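PDB 3ZID: Tubulin/ftsz, gtpase from Methanosaeta thermophila, which binds GTP and hydrolyses it as a tubulin/FtsZ-type GTPase of the archaeal cytoskeleton, with a probable role in cell shape control. Local coordinates for residues Gly13-Phe25 with Tyr190-Leu202. Numbering follows the deposited sequence.
Sequences GNRILDAVNRQAF and YDRINTMVAQRLL. With GDP (guanosine-5'-diphosphate), chain C.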
loop_
_atom_site.group_PDB
_atom_site.type_symbol
_atom_site.label_atom_id
_atom_site.label_comp_id
_atom_site.label_asym_id
_atom_site.label_seq_id
_atom_site.Cartn_x
_atom_site.Cartn_y
_atom_site.Cartn_z
ATOM N N GLY A 13 4.740 5.996 4.538
ATOM C CA GLY A 13 4.672 4.881 5.459
ATOM C C GLY A 13 4.611 5.349 6.910
ATOM O O GLY A 13 3.817 4.829 7.677
ATOM N N ASN A 14 5.435 6.325 7.286
ATOM C CA ASN A 14 5.383 6.889 8.643
ATOM C C ASN A 14 3.992 7.440 9.004
ATOM O O ASN A 14 3.463 7.191 10.097
ATOM C CB ASN A 14 6.345 8.067 8.817
ATOM C CG ASN A 14 7.818 7.680 8.808
ATOM O OD1 ASN A 14 8.669 8.572 8.794
ATOM N ND2 ASN A 14 8.131 6.383 8.779
ATOM N N ARG A 15 3.427 8.228 8.095
ATOM C CA ARG A 15 2.162 8.886 8.358
ATOM C C ARG A 15 1.013 7.885 8.428
ATOM O O ARG A 15 0.083 8.060 9.197
ATOM C CB ARG A 15 1.885 9.978 7.337
ATOM C CG ARG A 15 2.673 11.275 7.553
ATOM C CD ARG A 15 2.434 12.165 6.355
ATOM N NE ARG A 15 3.153 13.419 6.365
ATOM C CZ ARG A 15 3.439 14.097 5.260
ATOM N NH1 ARG A 15 3.071 13.618 4.077
ATOM N NH2 ARG A 15 4.101 15.243 5.342
ATOM N N ILE A 16 1.078 6.827 7.634
ATOM C CA ILE A 16 0.057 5.795 7.730
ATOM C C ILE A 16 0.164 5.066 9.064
ATOM O O ILE A 16 -0.831 4.816 9.715
ATOM C CB ILE A 16 0.139 4.804 6.572
ATOM C CG1 ILE A 16 -0.285 5.500 5.282
ATOM C CG2 ILE A 16 -0.785 3.605 6.827
ATOM C CD1 ILE A 16 0.004 4.679 4.026
ATOM N N LEU A 17 1.382 4.764 9.481
ATOM C CA LEU A 17 1.586 4.113 10.754
ATOM C C LEU A 17 1.052 4.961 11.914
ATOM O O LEU A 17 0.445 4.438 12.855
ATOM C CB LEU A 17 3.064 3.822 10.970
ATOM C CG LEU A 17 3.320 2.991 12.224
ATOM C CD1 LEU A 17 2.449 1.732 12.196
ATOM C CD2 LEU A 17 4.747 2.577 12.282
ATOM N N ASP A 18 1.286 6.265 11.835
ATOM C CA ASP A 18 0.790 7.216 12.825
ATOM C C ASP A 18 -0.744 7.206 12.882
ATOM O O ASP A 18 -1.320 7.209 13.975
ATOM C CB ASP A 18 1.305 8.615 12.521
ATOM C CG ASP A 18 1.460 9.469 13.767
ATOM O OD1 ASP A 18 1.860 8.926 14.820
ATOM O OD2 ASP A 18 1.195 10.688 13.686
ATOM N N ALA A 19 -1.401 7.154 11.723
ATOM C CA ALA A 19 -2.868 7.033 11.695
ATOM C C ALA A 19 -3.333 5.732 12.323
ATOM O O ALA A 19 -4.396 5.692 12.937
ATOM C CB ALA A 19 -3.423 7.146 10.271
ATOM N N VAL A 20 -2.551 4.670 12.140
ATOM C CA VAL A 20 -2.850 3.380 12.762
ATOM C C VAL A 20 -2.791 3.507 14.286
ATOM O O VAL A 20 -3.698 3.069 14.986
ATOM C CB VAL A 20 -1.914 2.262 12.269
ATOM C CG1 VAL A 20 -1.988 1.053 13.196
ATOM C CG2 VAL A 20 -2.270 1.867 10.832
ATOM N N ASN A 21 -1.729 4.125 14.788
ATOM C CA ASN A 21 -1.571 4.345 16.217
ATOM C C ASN A 21 -2.656 5.260 16.774
ATOM O O ASN A 21 -3.177 5.030 17.878
ATOM C CB ASN A 21 -0.177 4.908 16.525
ATOM C CG ASN A 21 0.907 3.846 16.433
ATOM O OD1 ASN A 21 0.678 2.691 16.768
ATOM N ND2 ASN A 21 2.083 4.229 15.952
ATOM N N ARG A 22 -2.999 6.285 15.999
ATOM C CA ARG A 22 -4.056 7.215 16.373
ATOM C C ARG A 22 -5.353 6.451 16.658
ATOM O O ARG A 22 -5.905 6.508 17.763
ATOM C CB ARG A 22 -4.289 8.253 15.265
ATOM C CG ARG A 22 -5.194 9.413 15.700
ATOM C CD ARG A 22 -5.557 10.331 14.532
ATOM N NE ARG A 22 -6.484 9.680 13.607
ATOM C CZ ARG A 22 -6.262 9.511 12.309
ATOM N NH1 ARG A 22 -5.120 9.937 11.754
ATOM N NH2 ARG A 22 -7.183 8.914 11.565
ATOM N N GLN A 23 -5.796 5.691 15.667
ATOM C CA GLN A 23 -7.065 4.998 15.737
ATOM C C GLN A 23 -7.036 3.865 16.751
ATOM O O GLN A 23 -8.069 3.525 17.344
ATOM C CB GLN A 23 -7.447 4.481 14.354
ATOM C CG GLN A 23 -7.599 5.594 13.341
ATOM C CD GLN A 23 -8.076 5.097 12.008
ATOM O OE1 GLN A 23 -8.608 3.991 11.889
ATOM N NE2 GLN A 23 -7.831 5.889 10.977
ATOM N N ALA A 24 -5.848 3.291 16.946
ATOM C CA ALA A 24 -5.647 2.183 17.882
ATOM C C ALA A 24 -5.915 2.595 19.325
ATOM O O ALA A 24 -6.370 1.780 20.138
ATOM C CB ALA A 24 -4.226 1.609 17.739
ATOM N N PHE A 25 -5.616 3.852 19.646
ATOM C CA PHE A 25 -5.923 4.411 20.967
ATOM C C PHE A 25 -7.419 4.363 21.280
ATOM O O PHE A 25 -7.815 4.126 22.419
ATOM C CB PHE A 25 -5.418 5.849 21.099
ATOM C CG PHE A 25 -3.930 5.978 21.056
ATOM C CD1 PHE A 25 -3.118 4.872 21.246
ATOM C CD2 PHE A 25 -3.336 7.211 20.843
ATOM C CE1 PHE A 25 -1.742 4.992 21.214
ATOM C CE2 PHE A 25 -1.961 7.340 20.810
ATOM C CZ PHE A 25 -1.163 6.229 20.997
ATOM N N TYR A 190 -3.940 13.493 2.015
ATOM C CA TYR A 190 -3.158 12.493 2.716
ATOM C C TYR A 190 -3.891 12.001 3.952
ATOM O O TYR A 190 -3.946 10.806 4.186
ATOM C CB TYR A 190 -1.793 13.034 3.135
ATOM C CG TYR A 190 -0.826 13.221 1.993
ATOM C CD1 TYR A 190 -0.979 12.522 0.806
ATOM C CD2 TYR A 190 0.268 14.064 2.116
ATOM C CE1 TYR A 190 -0.088 12.684 -0.232
ATOM C CE2 TYR A 190 1.171 14.221 1.074
ATOM C CZ TYR A 190 0.986 13.524 -0.088
ATOM O OH TYR A 190 1.870 13.677 -1.136
ATOM N N ASP A 191 -4.416 12.923 4.745
ATOM C CA ASP A 191 -5.145 12.534 5.956
ATOM C C ASP A 191 -6.338 11.641 5.643
ATOM O O ASP A 191 -6.547 10.628 6.315
ATOM C CB ASP A 191 -5.583 13.756 6.758
ATOM C CG ASP A 191 -4.412 14.499 7.366
ATOM O OD1 ASP A 191 -3.293 13.940 7.403
ATOM O OD2 ASP A 191 -4.607 15.645 7.817
ATOM N N ARG A 192 -7.110 11.987 4.613
ATOM C CA ARG A 192 -8.241 11.128 4.270
ATOM C C ARG A 192 -7.757 9.737 3.885
ATOM O O ARG A 192 -8.264 8.735 4.372
ATOM C CB ARG A 192 -9.062 11.712 3.133
ATOM C CG ARG A 192 -10.321 10.883 2.806
ATOM C CD ARG A 192 -11.103 11.475 1.634
ATOM N NE ARG A 192 -12.403 10.827 1.456
ATOM C CZ ARG A 192 -12.655 9.856 0.581
ATOM N NH1 ARG A 192 -11.700 9.423 -0.230
ATOM N NH2 ARG A 192 -13.872 9.326 0.504
ATOM N N ILE A 193 -6.779 9.681 2.990
ATOM C CA ILE A 193 -6.276 8.402 2.526
ATOM C C ILE A 193 -5.699 7.587 3.674
ATOM O O ILE A 193 -6.048 6.421 3.837
ATOM C CB ILE A 193 -5.214 8.578 1.438
ATOM C CG1 ILE A 193 -5.857 9.161 0.168
ATOM C CG2 ILE A 193 -4.531 7.249 1.160
ATOM C CD1 ILE A 193 -4.876 9.723 -0.841
ATOM N N ASN A 194 -4.821 8.211 4.462
ATOM C CA ASN A 194 -4.140 7.534 5.555
ATOM C C ASN A 194 -5.166 6.996 6.563
ATOM O O ASN A 194 -5.028 5.889 7.078
ATOM C CB ASN A 194 -3.146 8.467 6.272
ATOM C CG ASN A 194 -2.017 8.942 5.385
ATOM O OD1 ASN A 194 -1.846 8.488 4.251
ATOM N ND2 ASN A 194 -1.243 9.898 5.899
ATOM N N THR A 195 -6.204 7.782 6.822
ATOM C CA THR A 195 -7.254 7.350 7.743
ATOM C C THR A 195 -7.982 6.119 7.213
ATOM O O THR A 195 -8.271 5.203 7.973
ATOM C CB THR A 195 -8.258 8.492 8.028
ATOM O OG1 THR A 195 -7.589 9.519 8.759
ATOM C CG2 THR A 195 -9.491 8.012 8.838
ATOM N N MET A 196 -8.242 6.088 5.908
ATOM C CA MET A 196 -8.922 4.952 5.284
ATOM C C MET A 196 -8.055 3.706 5.318
ATOM O O MET A 196 -8.558 2.607 5.543
ATOM C CB MET A 196 -9.308 5.267 3.825
ATOM C CG MET A 196 -10.327 6.380 3.668
ATOM S SD MET A 196 -10.586 6.848 1.952
ATOM C CE MET A 196 -11.278 5.340 1.300
ATOM N N VAL A 197 -6.750 3.873 5.092
ATOM C CA VAL A 197 -5.854 2.722 5.091
ATOM C C VAL A 197 -5.796 2.143 6.492
ATOM O O VAL A 197 -5.987 0.959 6.690
ATOM C CB VAL A 197 -4.415 3.091 4.662
ATOM C CG1 VAL A 197 -3.508 1.849 4.766
ATOM C CG2 VAL A 197 -4.413 3.619 3.224
ATOM N N ALA A 198 -5.534 3.009 7.462
ATOM C CA ALA A 198 -5.423 2.606 8.853
ATOM C C ALA A 198 -6.704 1.920 9.339
ATOM O O ALA A 198 -6.660 0.922 10.050
ATOM C CB ALA A 198 -5.089 3.806 9.709
ATOM N N GLN A 199 -7.845 2.468 8.952
ATOM C CA GLN A 199 -9.125 1.915 9.385
ATOM C C GLN A 199 -9.268 0.494 8.883
ATOM O O GLN A 199 -9.608 -0.424 9.643
ATOM C CB GLN A 199 -10.259 2.753 8.829
ATOM C CG GLN A 199 -11.622 2.438 9.384
ATOM C CD GLN A 199 -12.649 3.473 8.926
ATOM O OE1 GLN A 199 -12.522 4.053 7.838
ATOM N NE2 GLN A 199 -13.654 3.720 9.755
ATOM N N ARG A 200 -8.945 0.305 7.609
ATOM C CA ARG A 200 -9.030 -1.012 7.009
ATOM C C ARG A 200 -8.028 -2.003 7.588
ATOM O O ARG A 200 -8.393 -3.135 7.840
ATOM C CB ARG A 200 -8.904 -0.920 5.486
ATOM C CG ARG A 200 -10.187 -0.397 4.854
ATOM C CD ARG A 200 -9.955 0.307 3.536
ATOM N NE ARG A 200 -10.958 1.349 3.307
ATOM C CZ ARG A 200 -11.606 1.519 2.166
ATOM N NH1 ARG A 200 -11.381 0.711 1.127
ATOM N NH2 ARG A 200 -12.500 2.487 2.068
ATOM N N LEU A 201 -6.795 -1.570 7.865
ATOM C CA LEU A 201 -5.780 -2.480 8.399
ATOM C C LEU A 201 -6.142 -2.940 9.810
ATOM O O LEU A 201 -5.939 -4.098 10.175
ATOM C CB LEU A 201 -4.401 -1.814 8.438
ATOM C CG LEU A 201 -3.667 -1.575 7.108
ATOM C CD1 LEU A 201 -2.315 -0.888 7.375
ATOM C CD2 LEU A 201 -3.499 -2.876 6.347
ATOM N N LEU A 202 -6.634 -1.994 10.607
ATOM C CA LEU A 202 -7.061 -2.295 11.969
ATOM C C LEU A 202 -8.247 -3.251 11.988
ATOM O O LEU A 202 -8.296 -4.171 12.802
ATOM C CB LEU A 202 -7.362 -1.011 12.732
ATOM C CG LEU A 202 -6.069 -0.311 13.158
ATOM C CD1 LEU A 202 -6.370 1.080 13.684
ATOM C CD2 LEU A 202 -5.351 -1.172 14.216
HETATM P PB GDP C . 10.137 8.893 0.959
HETATM O O1B GDP C . 9.876 7.397 0.991
HETATM O O2B GDP C . 10.078 9.457 2.365
HETATM O O3B GDP C . 11.509 9.125 0.351
HETATM O O3A GDP C . 9.070 9.605 -0.005
HETATM P PA GDP C . 7.493 9.624 0.296
HETATM O O1A GDP C . 7.047 10.988 0.694
HETATM O O2A GDP C . 7.050 8.562 1.279
HETATM O "O5'" GDP C . 6.959 9.214 -1.145
HETATM C "C5'" GDP C . 6.274 10.182 -1.926
HETATM C "C4'" GDP C . 5.004 9.532 -2.455
HETATM O "O4'" GDP C . 4.166 9.230 -1.338
HETATM C "C3'" GDP C . 4.266 10.523 -3.312
HETATM O "O3'" GDP C . 3.488 9.762 -4.233
HETATM C "C2'" GDP C . 3.378 11.214 -2.313
HETATM O "O2'" GDP C . 2.214 11.707 -2.967
HETATM C "C1'" GDP C . 3.016 10.081 -1.374
HETATM N N9 GDP C . 2.784 10.472 0.016
HETATM C C8 GDP C . 3.601 11.186 0.814
HETATM N N7 GDP C . 3.075 11.290 2.059
HETATM C C5 GDP C . 1.901 10.626 2.046
HETATM C C6 GDP C . 0.848 10.323 3.019
HETATM O O6 GDP C . 0.920 10.760 4.175
HETATM N N1 GDP C . -0.188 9.590 2.614
HETATM C C2 GDP C . -0.298 9.123 1.363
HETATM N N2 GDP C . -1.391 8.398 1.046
HETATM N N3 GDP C . 0.627 9.349 0.398
HETATM C C4 GDP C . 1.726 10.075 0.700
HETATM O O HOH W 1 -4.791 10.450 9.043
#
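Gln23 holds CG anti to its carbonyl carbon (chi1 -61°) and then runs straight out, which carries its amide across the gap to Thr195, while Arg22 starts anti to its backbone N and bends at chi3 to bring its guanidinium to the same threonine. Helix 10-30 follows the first strand of the nucleotide-binding parallel sheet; helix 186-210 is the long central helix of the tubulin/FtsZ fold, between that domain and the next. Their segments cross at -58° with axes 8.3 Å apart, close enough for Ala198 to sit as a knob among Ile16, Ala19, Val20 and Gln23. Ala198 CB lies 3.6 Å from Val20 CG2. Gln23 is the reciprocal knob, set among Thr195, Ala198, Gln199 and Leu202, with Leu202 CD1 against its CB. On the side facing strand 105-111, Ile16 CG2 meets Val197 CG1, and Met109 of that strand touches Ile16.

At the nucleotide end Asn194 reads the guanine: OD1 accepts from N1 of GDP at 2.6 Å and, weakly, from N2, while ND2 gives a nearly straight bond to O6. Arg15 CB and Ile16 CG1 pack against this amide from helix 10-30. One face of the Tyr190 ring carries the guanine, with GDP C5 over its centre, and the Tyr190 OH donates to the ribose O2' of GDP. Glu148 and Asn176 add further bonds to the nucleotide.

Along the flank of the crossing, Arg22 NH2 donates to Thr195 OG1 at 2.9 Å, tilted from the guanidinium plane, and this hydroxyl in turn donates to Asp191 O. A water links Arg22 NH1 to that same carbonyl. Thr195 O accepts from Gln199 N of its own helix and also from Gln23 NE2, which approaches a lone pair of the carbonyl oxygen within its plane, at 3.1 Å.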